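Local structure of uncharacterized N-acetyltransferase D2E76_00625 (6YCA) at residues A[155-160]-A[297-302]; A[159-164]-A[273-278]; A[359-364]-A[390-395]. The protein probably transfers acetyl groups from acetyl coenzyme A to amino groups, being a GCN5-related N-acetyltransferase, but is unable to modify aminoglycosides. All blocks are in the same frame, centred on the assembly; numbering follows the deposited sequence.

Contact 1: residues A[155-160]-A[297-302]; sequences ATYRIQ and RAVAVA
The carbonyl oxygen of Ala300 is gripped twice from the facing strand. Arg158 N donates to Ala300 O at 2.8 Å, nearly straight (166°) and lying in the carbonyl plane, while Tyr157 CA offers its hydrogen to the same Ala300 O at 3.2 Å. The return bond, from Ala300 N to Arg158 O at 2.9 Å, completes a hydrogen-bonded antiparallel pair, but here the donor sits above the carbonyl plane. Two residues back, Ala298 O is held in the same twofold way, by Gln160 N at 2.9 Å and by the CA-H of Ile159. At the other end Ala302 N donates to Thr156 O. This is antiparallel beta pairing within the GNAT scaffold, strand 149-160 running against strand 299-312, the axes of the short segments at 142°, and the strand 277-284 lines the far edge of 149-160 through bonds such as that of Tyr157 with Leu280. Alternation sends Tyr157, Ile159, Val299 and Val301 to one face. The Tyr157 ring meets both valines obliquely: CD2 reaches Val299 CG1 at 3.7 Å, and CE2 lies 3.9 Å from Val301 CG2. CG of Tyr157 stands anti to its carbonyl carbon, which lays the ring alongside Val301, and the phenol OH bonds to the carbonyl of Pro284. Ile159 runs beside Val299 in the same direction, CG1 to CG2 at 4.0 Å. On the other face the aliphatic CG of Arg158 brushes the Ala302 methyl, CB, at 4.1 Å, before its chain bends at chi3 and leads the guanidinium away from Ala302.

Contact 2: residues A[159-164]-A[273-278]; sequences IQRRRA and DLVDVI. With ACO (acetyl coenzyme *a), chain M; SO4 (sulfate ion), chain L.
Arg161 sends its side chain out with CG anti to the backbone N (chi1 -169°), keeps it extended through the next bond and then folds at chi3 (68°), a bend that swings the guanidinium against the chain at 273-275. NE thereby meets a lone pair of Val275 O at 2.5 Å, almost straight, with the oxygen lying in the guanidinium plane. Asp273 CA stands 4.2 Å above one face of that group, offset toward its rim. The backbone of the same arginine donates too: Arg161 N reaches Asp276 O at 3.1 Å, from above the carbonyl plane, so one residue ties two successive carbonyls. Arg162 has CG in the crowded position between N and carbonyl carbon (chi1 65°), and its NH1 forms a salt bridge with Asp276 OD1 at 3.5 Å, the two flat groups being only moderately inclined, while Asp276 OD2 accepts from the backbone N of Arg247. Ile159 and Ile278 are a hydrogen-bonded antiparallel pair, with Ile159 N on Ile278 O at 2.7 Å and Ile278 N on Ile159 O at 2.9 Å. Beyond, Arg163 NH1 and NH2 both grip O3 of a sulfate ion, probably from the crystallisation liquor. Acetyl coenzyme A, bonded mainly by a neighbouring subunit, gives its OAP hydroxyl to Asp273 OD2 at 2.8 Å, so this loop borders the cofactor pocket of another chain. Strand 248-256 lies along the other edge of 277-284 through Val277 and Ile249, while helix 259-270 packs Leu269 and Leu270 on the isoleucine face and its Leu270 carbonyl receives Arg161 NH1.

Contact 3: residues A[359-364]-A[390-395]; sequences TPDISV and AQSPGA
Asp361 accepts two hydrogen bonds across the contact, one at its backbone carbonyl and one at its carboxylate. Gln391 N donates to Asp361 O at 3.0 Å with a straight N-H (167°), although it approaches from well above the carbonyl plane. Ser392 OG gives its proton to Asp361 OD1 at 3.2 Å, on the anti lone pair, the one turned away from the other carboxylate oxygen. The Ala395 methyl also packs against the aspartate, its CB lying 4.0 Å from Asp361 CB and 3.6 Å from Asp361 O. Gln391 CB rests on Pro360 O at 3.4 Å. A little further on, Ile362 CD1 touches Ala395 O at 3.8 Å. Ile362 and Ala390 form an antiparallel non-hydrogen-bonded pair, so this is where strand 388-390 ends its run against strand 362-365 in the sterol carrier protein-like domain, as the chain turns from the sheet edge into helix 395-403. A type II turn from Ser392 to Ala395 makes that passage, closed by Ala395 N on Ser392 O at 3.0 Å. Gly394 takes a positive phi (86°) in the turn and stands at the N-cap of the helix, so the first helical residue, Ala395, is delivered directly beside Asp361. Next comes what fixes the carboxylate: Asp361 OD2 accepts from Val331 N on strand 330-335, so the two oxygens of one aspartate link a central strand to the turn. Outermost, Ile396 and Ala399 of helix 395-403 and Trp379 of helix 379-384 pack on Ile362.

In the fold
From the N terminus the chain first reaches these contacts on strand 149-160, whose end opens both contact 1 and contact 2. It then makes a long excursion through helices and strands to 273-278, where contact 2 closes on one edge of that strand, and about twenty residues later 297-302 closes contact 1 on its other edge. The shorter loop thus lies within the longer and the two do not cross; the contacts share Ile159 and Gln160 and touch through Ala298 and Arg163. Strand 299-312 next leads towards the sterol carrier protein-like domain, where contact 3 closes a much shorter loop in series, its centre about 40 Å from that of contact 1.

Contact 1: residues A[155-160]-A[297-302]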
# COMPACT_ATOMS: atom_id res chain seq x y z
N ALA A 155 -4.63 -10.56 -22.59
CA ALA A 155 -5.20 -9.72 -21.54
C ALA A 155 -5.47 -10.55 -20.29
O ALA A 155 -5.55 -11.78 -20.34
CB ALA A 155 -6.49 -9.01 -21.99
N THR A 156 -5.61 -9.84 -19.17
CA THR A 156 -5.91 -10.43 -17.88
C THR A 156 -7.17 -9.78 -17.32
O THR A 156 -7.23 -8.56 -17.19
CB THR A 156 -4.77 -10.19 -16.90
OG1 THR A 156 -3.55 -10.63 -17.50
CG2 THR A 156 -5.01 -10.96 -15.62
N TYR A 157 -8.15 -10.61 -16.97
CA TYR A 157 -9.43 -10.13 -16.47
C TYR A 157 -9.61 -10.50 -15.01
O TYR A 157 -9.25 -11.60 -14.58
CB TYR A 157 -10.57 -10.74 -17.29
CG TYR A 157 -10.47 -10.43 -18.76
CD1 TYR A 157 -9.70 -11.21 -19.60
CD2 TYR A 157 -11.16 -9.35 -19.30
CE1 TYR A 157 -9.60 -10.93 -20.95
CE2 TYR A 157 -11.08 -9.07 -20.65
CZ TYR A 157 -10.30 -9.86 -21.47
OH TYR A 157 -10.20 -9.58 -22.81
N ARG A 158 -10.16 -9.56 -14.23
CA ARG A 158 -10.63 -9.81 -12.88
C ARG A 158 -12.14 -9.62 -12.87
O ARG A 158 -12.64 -8.53 -13.19
CB ARG A 158 -10.02 -8.86 -11.85
CG ARG A 158 -8.61 -9.14 -11.37
CD ARG A 158 -8.31 -8.10 -10.30
NE ARG A 158 -9.25 -8.19 -9.18
CZ ARG A 158 -9.44 -7.24 -8.27
NH1 ARG A 158 -8.77 -6.10 -8.33
NH2 ARG A 158 -10.32 -7.42 -7.29
N ILE A 159 -12.87 -10.68 -12.53
CA ILE A 159 -14.32 -10.67 -12.47
C ILE A 159 -14.74 -10.68 -11.01
O ILE A 159 -14.30 -11.54 -10.24
CB ILE A 159 -14.90 -11.89 -13.20
CG1 ILE A 159 -14.44 -11.91 -14.66
CG2 ILE A 159 -16.42 -11.87 -13.11
CD1 ILE A 159 -14.93 -13.11 -15.44
N GLN A 160 -15.57 -9.72 -10.62
CA GLN A 160 -16.17 -9.72 -9.29
C GLN A 160 -17.44 -10.57 -9.39
O GLN A 160 -18.46 -10.12 -9.90
CB GLN A 160 -16.46 -8.30 -8.81
CG GLN A 160 -16.20 -8.11 -7.31
CD GLN A 160 -16.94 -6.92 -6.73
OE1 GLN A 160 -17.72 -7.06 -5.78
NE2 GLN A 160 -16.69 -5.73 -7.28
N ARG A 297 -19.11 -3.91 -16.05
CA ARG A 297 -18.05 -3.42 -15.18
C ARG A 297 -17.67 -4.40 -14.08
O ARG A 297 -16.72 -4.14 -13.33
CB ARG A 297 -18.40 -2.05 -14.61
CG ARG A 297 -18.43 -0.97 -15.67
CD ARG A 297 -18.87 0.35 -15.11
NE ARG A 297 -19.06 1.33 -16.17
CZ ARG A 297 -19.63 2.51 -16.00
NH1 ARG A 297 -20.08 2.87 -14.80
NH2 ARG A 297 -19.77 3.34 -17.03
N ALA A 298 -18.39 -5.52 -13.97
CA ALA A 298 -17.93 -6.62 -13.13
C ALA A 298 -16.68 -7.28 -13.69
O ALA A 298 -15.99 -8.00 -12.97
CB ALA A 298 -19.03 -7.66 -12.97
N VAL A 299 -16.37 -7.04 -14.96
CA VAL A 299 -15.21 -7.62 -15.62
C VAL A 299 -14.23 -6.48 -15.86
O VAL A 299 -14.52 -5.54 -16.61
CB VAL A 299 -15.60 -8.30 -16.94
CG1 VAL A 299 -14.38 -8.94 -17.59
CG2 VAL A 299 -16.69 -9.34 -16.70
N ALA A 300 -13.07 -6.55 -15.21
CA ALA A 300 -12.06 -5.51 -15.30
C ALA A 300 -10.81 -6.08 -15.96
O ALA A 300 -10.39 -7.20 -15.65
CB ALA A 300 -11.70 -4.96 -13.92
N VAL A 301 -10.22 -5.30 -16.85
CA VAL A 301 -8.95 -5.67 -17.48
C VAL A 301 -7.84 -5.29 -16.51
O VAL A 301 -7.61 -4.11 -16.24
CB VAL A 301 -8.78 -4.99 -18.84
CG1 VAL A 301 -7.38 -5.24 -19.38
CG2 VAL A 301 -9.83 -5.48 -19.81
N ALA A 302 -7.17 -6.29 -15.94
CA ALA A 302 -6.09 -6.07 -14.99
C ALA A 302 -4.73 -5.89 -15.66
O ALA A 302 -3.74 -5.64 -14.96
CB ALA A 302 -6.03 -7.20 -13.96

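Contact 2: residues A[159-164]-A[273-278]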
# COMPACT_ATOMS: atom_id res chain seq x y z
N ILE A 159 -12.87 -10.68 -12.53
CA ILE A 159 -14.32 -10.67 -12.47
C ILE A 159 -14.74 -10.68 -11.01
O ILE A 159 -14.30 -11.54 -10.24
CB ILE A 159 -14.90 -11.89 -13.20
CG1 ILE A 159 -14.44 -11.91 -14.66
CG2 ILE A 159 -16.42 -11.87 -13.11
CD1 ILE A 159 -14.93 -13.11 -15.44
N GLN A 160 -15.57 -9.72 -10.62
CA GLN A 160 -16.17 -9.72 -9.29
C GLN A 160 -17.44 -10.57 -9.39
O GLN A 160 -18.46 -10.12 -9.90
CB GLN A 160 -16.46 -8.30 -8.81
CG GLN A 160 -16.20 -8.11 -7.31
CD GLN A 160 -16.94 -6.92 -6.73
OE1 GLN A 160 -17.72 -7.06 -5.78
NE2 GLN A 160 -16.69 -5.73 -7.28
N ARG A 161 -17.35 -11.82 -8.91
CA ARG A 161 -18.38 -12.82 -9.21
C ARG A 161 -19.76 -12.40 -8.73
O ARG A 161 -20.76 -12.75 -9.37
CB ARG A 161 -18.00 -14.18 -8.63
CG ARG A 161 -18.88 -15.32 -9.10
CD ARG A 161 -18.56 -16.60 -8.36
NE ARG A 161 -18.95 -16.53 -6.96
CZ ARG A 161 -20.15 -16.82 -6.49
NH1 ARG A 161 -21.11 -17.22 -7.32
NH2 ARG A 161 -20.40 -16.72 -5.19
N ARG A 162 -19.85 -11.69 -7.60
CA ARG A 162 -21.16 -11.29 -7.08
C ARG A 162 -21.89 -10.38 -8.06
O ARG A 162 -23.12 -10.37 -8.10
CB ARG A 162 -21.02 -10.63 -5.71
CG ARG A 162 -20.25 -9.32 -5.69
CD ARG A 162 -20.26 -8.68 -4.31
NE ARG A 162 -19.43 -9.45 -3.38
CZ ARG A 162 -19.89 -10.32 -2.48
NH1 ARG A 162 -19.05 -10.98 -1.70
NH2 ARG A 162 -21.20 -10.54 -2.37
N ARG A 163 -21.15 -9.59 -8.83
CA ARG A 163 -21.72 -8.69 -9.82
C ARG A 163 -21.88 -9.32 -11.20
O ARG A 163 -22.35 -8.65 -12.13
CB ARG A 163 -20.86 -7.44 -9.95
CG ARG A 163 -20.53 -6.76 -8.64
CD ARG A 163 -19.49 -5.69 -8.88
NE ARG A 163 -19.90 -4.76 -9.92
CZ ARG A 163 -19.18 -3.72 -10.33
NH1 ARG A 163 -18.00 -3.47 -9.77
NH2 ARG A 163 -19.63 -2.94 -11.29
N ALA A 164 -21.48 -10.58 -11.38
CA ALA A 164 -21.43 -11.20 -12.70
C ALA A 164 -22.58 -12.17 -12.92
O ALA A 164 -22.40 -13.36 -13.15
CB ALA A 164 -20.07 -11.87 -12.91
N ASP A 273 -19.64 -21.45 -5.89
CA ASP A 273 -19.92 -20.89 -4.57
C ASP A 273 -18.62 -20.65 -3.82
O ASP A 273 -17.61 -21.32 -4.05
CB ASP A 273 -20.78 -21.87 -3.77
CG ASP A 273 -22.22 -21.89 -4.23
OD1 ASP A 273 -22.82 -20.80 -4.31
OD2 ASP A 273 -22.73 -22.99 -4.52
N LEU A 274 -18.66 -19.66 -2.91
CA LEU A 274 -17.54 -19.24 -2.08
C LEU A 274 -16.47 -18.45 -2.83
O LEU A 274 -15.54 -17.93 -2.19
CB LEU A 274 -16.88 -20.42 -1.36
CG LEU A 274 -17.49 -20.90 -0.05
CD1 LEU A 274 -16.63 -21.99 0.53
CD2 LEU A 274 -17.65 -19.75 0.92
N VAL A 275 -16.56 -18.35 -4.15
CA VAL A 275 -15.56 -17.62 -4.91
C VAL A 275 -16.00 -16.17 -5.03
O VAL A 275 -17.14 -15.88 -5.41
CB VAL A 275 -15.33 -18.25 -6.29
CG1 VAL A 275 -14.34 -17.41 -7.10
CG2 VAL A 275 -14.79 -19.66 -6.12
N ASP A 276 -15.09 -15.25 -4.69
CA ASP A 276 -15.34 -13.82 -4.75
C ASP A 276 -14.76 -13.16 -6.00
O ASP A 276 -15.42 -12.30 -6.59
CB ASP A 276 -14.79 -13.13 -3.50
CG ASP A 276 -15.56 -13.49 -2.24
OD1 ASP A 276 -16.81 -13.57 -2.31
OD2 ASP A 276 -14.93 -13.71 -1.18
N VAL A 277 -13.55 -13.54 -6.41
CA VAL A 277 -12.88 -12.93 -7.55
C VAL A 277 -12.41 -14.03 -8.48
O VAL A 277 -11.80 -15.01 -8.04
CB VAL A 277 -11.67 -12.09 -7.09
CG1 VAL A 277 -10.95 -11.51 -8.28
CG2 VAL A 277 -12.13 -11.00 -6.14
N ILE A 278 -12.67 -13.87 -9.77
CA ILE A 278 -12.21 -14.81 -10.79
C ILE A 278 -11.20 -14.09 -11.66
O ILE A 278 -11.52 -13.06 -12.27
CB ILE A 278 -13.39 -15.34 -11.64
CG1 ILE A 278 -14.51 -15.85 -10.73
CG2 ILE A 278 -12.92 -16.43 -12.58
CD1 ILE A 278 -15.79 -16.20 -11.49
N1A ACO M . -25.18 -17.91 -1.09
C2A ACO M . -26.44 -17.45 -1.13
N3A ACO M . -27.57 -18.16 -1.01
C4A ACO M . -27.48 -19.50 -0.81
C5A ACO M . -26.22 -20.09 -0.74
C6A ACO M . -25.01 -19.24 -0.89
N6A ACO M . -23.77 -19.80 -0.84
N7A ACO M . -26.39 -21.41 -0.55
C8A ACO M . -27.72 -21.64 -0.49
N9A ACO M . -28.38 -20.48 -0.66
C1B ACO M . -29.86 -20.34 -0.64
C2B ACO M . -30.47 -20.83 -1.95
O2B ACO M . -30.57 -19.75 -2.88
C3B ACO M . -31.86 -21.22 -1.44
O3B ACO M . -32.65 -20.04 -1.33
P3B ACO M . -34.16 -20.04 -1.86
O7A ACO M . -34.14 -20.36 -3.34
O8A ACO M . -34.93 -21.10 -1.11
O9A ACO M . -34.77 -18.68 -1.62
C4B ACO M . -31.62 -21.74 -0.03
O4B ACO M . -30.40 -21.14 0.41
C5B ACO M . -31.57 -23.26 0.01
O5B ACO M . -30.66 -23.68 -1.00
P1A ACO M . -30.35 -25.22 -1.34
O1A ACO M . -30.75 -25.51 -2.76
O2A ACO M . -31.06 -26.12 -0.36
O3A ACO M . -28.76 -25.36 -1.16
P2A ACO M . -27.58 -25.93 -2.09
O4A ACO M . -27.91 -27.33 -2.58
O5A ACO M . -27.39 -24.99 -3.26
O6A ACO M . -26.24 -25.95 -1.20
CBP ACO M . -24.41 -24.88 -0.08
CCP ACO M . -25.87 -24.78 -0.47
CDP ACO M . -24.15 -26.20 0.64
CEP ACO M . -24.05 -23.72 0.84
CAP ACO M . -23.60 -24.84 -1.38
OAP ACO M . -23.83 -23.58 -2.03
C9P ACO M . -22.12 -25.01 -1.16
O9P ACO M . -21.61 -26.12 -1.19
N8P ACO M . -21.42 -23.89 -0.97
C7P ACO M . -19.99 -23.87 -0.78
C6P ACO M . -19.51 -24.65 0.44
C5P ACO M . -20.01 -24.05 1.74
O5P ACO M . -20.09 -22.84 1.87
N4P ACO M . -20.35 -24.90 2.70
C3P ACO M . -20.79 -24.42 3.99
C2P ACO M . -19.71 -24.58 5.05
S1P ACO M . -20.29 -24.00 6.61
C ACO M . -19.92 -25.33 7.55
O ACO M . -19.06 -26.11 7.19
CH3 ACO M . -20.67 -25.56 8.83
S SO4 L . -17.87 0.40 -11.15
O1 SO4 L . -19.20 0.61 -11.74
O2 SO4 L . -17.93 0.71 -9.73
O3 SO4 L . -17.45 -0.98 -11.33
O4 SO4 L . -16.91 1.29 -11.80

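Contact 3: residues A[359-364]-A[390-395]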
# COMPACT_ATOMS: atom_id res chain seq x y z
N THR A 359 3.82 -1.68 -59.91
CA THR A 359 4.11 -0.67 -58.90
C THR A 359 3.32 -1.01 -57.64
O THR A 359 2.12 -1.32 -57.72
CB THR A 359 3.69 0.70 -59.42
OG1 THR A 359 4.34 0.95 -60.67
CG2 THR A 359 4.07 1.79 -58.43
N PRO A 360 3.95 -0.99 -56.47
CA PRO A 360 3.26 -1.45 -55.26
C PRO A 360 2.25 -0.43 -54.76
O PRO A 360 2.35 0.77 -55.01
CB PRO A 360 4.40 -1.61 -54.25
CG PRO A 360 5.43 -0.64 -54.71
CD PRO A 360 5.35 -0.62 -56.20
N ASP A 361 1.26 -0.94 -54.03
CA ASP A 361 0.31 -0.10 -53.32
C ASP A 361 0.77 0.22 -51.91
O ASP A 361 0.33 1.23 -51.34
CB ASP A 361 -1.06 -0.78 -53.26
CG ASP A 361 -1.72 -0.89 -54.61
OD1 ASP A 361 -1.69 0.10 -55.37
OD2 ASP A 361 -2.26 -1.97 -54.92
N ILE A 362 1.61 -0.62 -51.32
CA ILE A 362 2.01 -0.48 -49.92
C ILE A 362 3.45 -0.96 -49.77
O ILE A 362 3.86 -1.95 -50.38
CB ILE A 362 1.05 -1.29 -49.02
CG1 ILE A 362 -0.25 -0.52 -48.81
CG2 ILE A 362 1.69 -1.61 -47.68
CD1 ILE A 362 -1.25 -1.28 -48.04
N SER A 363 4.23 -0.24 -48.96
CA SER A 363 5.59 -0.63 -48.62
C SER A 363 5.68 -0.80 -47.11
O SER A 363 5.20 0.06 -46.36
CB SER A 363 6.61 0.42 -49.09
OG SER A 363 6.73 0.44 -50.50
N VAL A 364 6.25 -1.91 -46.67
CA VAL A 364 6.34 -2.22 -45.24
C VAL A 364 7.52 -3.16 -45.05
O VAL A 364 7.85 -3.95 -45.94
CB VAL A 364 5.00 -2.84 -44.76
CG1 VAL A 364 4.39 -3.71 -45.85
CG2 VAL A 364 5.15 -3.60 -43.47
N ALA A 390 2.00 4.28 -48.04
CA ALA A 390 0.98 4.02 -49.04
C ALA A 390 1.29 4.81 -50.31
O ALA A 390 1.76 5.94 -50.24
CB ALA A 390 -0.41 4.38 -48.51
N GLN A 391 1.06 4.18 -51.47
CA GLN A 391 1.34 4.80 -52.76
C GLN A 391 0.11 5.23 -53.54
O GLN A 391 0.25 5.96 -54.53
CB GLN A 391 2.14 3.84 -53.65
CG GLN A 391 3.62 3.77 -53.35
CD GLN A 391 3.92 2.98 -52.08
OE1 GLN A 391 3.03 2.31 -51.54
NE2 GLN A 391 5.15 3.04 -51.61
N SER A 392 -1.08 4.79 -53.15
CA SER A 392 -2.30 5.11 -53.88
C SER A 392 -3.40 5.56 -52.93
O SER A 392 -3.47 5.10 -51.78
CB SER A 392 -2.80 3.86 -54.62
OG SER A 392 -1.79 3.29 -55.43
N PRO A 393 -4.28 6.45 -53.39
CA PRO A 393 -5.43 6.86 -52.57
C PRO A 393 -6.33 5.66 -52.30
O PRO A 393 -6.79 4.99 -53.23
CB PRO A 393 -6.13 7.90 -53.45
CG PRO A 393 -5.65 7.61 -54.85
CD PRO A 393 -4.25 7.12 -54.70
N GLY A 394 -6.56 5.38 -51.02
CA GLY A 394 -7.40 4.27 -50.64
C GLY A 394 -6.68 2.94 -50.55
O GLY A 394 -7.31 1.93 -50.22
N ALA A 395 -5.37 2.92 -50.84
CA ALA A 395 -4.60 1.68 -50.75
C ALA A 395 -4.62 1.11 -49.34
O ALA A 395 -4.68 -0.11 -49.16
CB ALA A 395 -3.17 1.93 -51.22